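Local coordinates for trp repressor binding protein WrbA (Deinococcus radiodurans, PDB 1YDG) that catalyses the reduction of quinones to quinols by NADH or NADPH as an FMN-dependent homotetramer of the flavodoxin-like WrbA family, at the interface of chains A and B. Numbering follows the deposited sequence. Chains: chain A/B, trp repressor binding protein WrbA.

The interface of chains A and B. Residues chain A 108, 140, 143-144; chain B 153-154, 166-167.
In the flavodoxin-like fold of the WrbA family, an FMN-binding residue in the loop just after helix 133-143, A:His144, is held by B:Pro166 and B:Tyr167 of a neighbouring subunit, a worked example of how the partner subunit in a homotetramer probably helps to position a cofactor-binding residue. The imidazole N-H at NE2 of A:His144 points in its ring plane to the phenol OH of B:Tyr167, 3.0 Å away and 155° at the hydrogen, which helps fix the ring's rotation. The two rings stand nearly perpendicular (85°), edge to face. B:Pro166 lays its CG over the centre of the imidazole, 3.6 Å from the centroid.

The B:Tyr167 ring has the A:Met140 methyl CE over the centre of one face at 3.7 Å, its chain bent at chi2 and chi3, and CG of its own neighbour B:Pro166, offset toward the rim, on the other. A:Met143, extended beyond CG, sets CB at the ring edge in plane and SD near CD2 of B:Tyr167. A leucine in place of B:Tyr167 would probably leave NE2 of A:His144 without its hydroxyl partner and take away the flat face on which the A:Met140 methyl rests.

The backbone O of A:His144 accepts the indole N-H at NE1 of A:Trp108 (3.0 Å), a donor lying above the carbonyl plane, and meets a water (2.8 Å) that also binds N of B:Tyr154. With CG anti to its backbone N (chi1 172°), A:Trp108 turns the NE1–CZ2 edge onto one face of the B:Tyr154 ring, CZ2 being 3.6 Å from CD1.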
loop_
_atom_site.group_PDB
_atom_site.type_symbol
_atom_site.label_atom_id
_atom_site.label_comp_id
_atom_site.label_asym_id
_atom_site.label_seq_id
_atom_site.Cartn_x
_atom_site.Cartn_y
_atom_site.Cartn_z
ATOM N N TRP A 108 17.519 14.727 3.155
ATOM C CA TRP A 108 16.989 13.729 4.045
ATOM C C TRP A 108 17.943 13.393 5.191
ATOM O O TRP A 108 17.545 13.436 6.350
ATOM C CB TRP A 108 16.640 12.474 3.264
ATOM C CG TRP A 108 16.264 11.326 4.110
ATOM C CD1 TRP A 108 15.120 11.174 4.821
ATOM C CD2 TRP A 108 17.020 10.136 4.311
ATOM N NE1 TRP A 108 15.120 9.973 5.476
ATOM C CE2 TRP A 108 16.273 9.308 5.175
ATOM C CE3 TRP A 108 18.263 9.685 3.842
ATOM C CZ2 TRP A 108 16.725 8.058 5.594
ATOM C CZ3 TRP A 108 18.716 8.434 4.257
ATOM C CH2 TRP A 108 17.947 7.636 5.126
ATOM N N MET A 140 3.829 7.593 1.268
ATOM C CA MET A 140 4.779 6.743 1.978
ATOM C C MET A 140 6.171 7.353 1.913
ATOM O O MET A 140 6.898 7.334 2.894
ATOM C CB MET A 140 4.795 5.321 1.409
ATOM C CG MET A 140 3.462 4.539 1.533
ATOM S SD MET A 140 2.484 4.790 3.044
ATOM C CE MET A 140 3.293 3.712 4.235
ATOM N N MET A 143 6.679 10.104 4.366
ATOM C CA MET A 143 6.785 9.660 5.753
ATOM C C MET A 143 8.245 9.506 6.148
ATOM O O MET A 143 8.606 9.723 7.300
ATOM C CB MET A 143 6.072 8.335 5.976
ATOM C CG MET A 143 4.570 8.415 5.790
ATOM S SD MET A 143 3.662 6.991 6.416
ATOM C CE MET A 143 2.097 7.346 5.653
ATOM N N HIS A 144 9.070 9.116 5.183
ATOM C CA HIS A 144 10.499 8.876 5.422
ATOM C C HIS A 144 11.242 10.143 5.812
ATOM O O HIS A 144 12.276 10.058 6.457
ATOM C CB HIS A 144 11.165 8.247 4.186
ATOM C CG HIS A 144 10.924 6.779 4.043
ATOM N ND1 HIS A 144 11.898 5.840 4.303
ATOM C CD2 HIS A 144 9.828 6.089 3.653
ATOM C CE1 HIS A 144 11.408 4.634 4.082
ATOM N NE2 HIS A 144 10.149 4.758 3.698
ATOM N N GLY B 153 9.205 9.315 10.883
ATOM C CA GLY B 153 10.337 9.348 9.959
ATOM C C GLY B 153 11.612 8.962 10.706
ATOM O O GLY B 153 11.589 8.094 11.589
ATOM N N TYR B 154 12.716 9.618 10.367
ATOM C CA TYR B 154 13.993 9.375 11.030
ATOM C C TYR B 154 14.416 10.584 11.856
ATOM O O TYR B 154 15.604 10.893 11.965
ATOM C CB TYR B 154 15.064 9.047 9.991
ATOM C CG TYR B 154 14.822 7.753 9.259
ATOM C CD1 TYR B 154 14.084 7.728 8.088
ATOM C CD2 TYR B 154 15.344 6.551 9.734
ATOM C CE1 TYR B 154 13.853 6.551 7.412
ATOM C CE2 TYR B 154 15.131 5.370 9.059
ATOM C CZ TYR B 154 14.379 5.377 7.896
ATOM O OH TYR B 154 14.157 4.217 7.215
ATOM N N PRO B 166 10.319 4.433 9.761
ATOM C CA PRO B 166 9.862 5.791 9.569
ATOM C C PRO B 166 8.324 5.926 9.669
ATOM O O PRO B 166 7.812 7.006 9.957
ATOM C CB PRO B 166 10.368 6.116 8.160
ATOM C CG PRO B 166 10.394 4.831 7.477
ATOM C CD PRO B 166 10.808 3.837 8.500
ATOM N N TYR B 167 7.602 4.834 9.454
ATOM C CA TYR B 167 6.132 4.891 9.402
ATOM C C TYR B 167 5.549 4.860 10.796
ATOM O O TYR B 167 4.441 5.316 11.010
ATOM C CB TYR B 167 5.543 3.735 8.572
ATOM C CG TYR B 167 6.112 3.582 7.175
ATOM C CD1 TYR B 167 6.343 2.318 6.639
ATOM C CD2 TYR B 167 6.423 4.688 6.383
ATOM C CE1 TYR B 167 6.882 2.159 5.364
ATOM C CE2 TYR B 167 6.957 4.528 5.075
ATOM C CZ TYR B 167 7.179 3.269 4.589
ATOM O OH TYR B 167 7.691 3.081 3.326
HETATM O O HOH W 1 13.085 11.609 8.595
#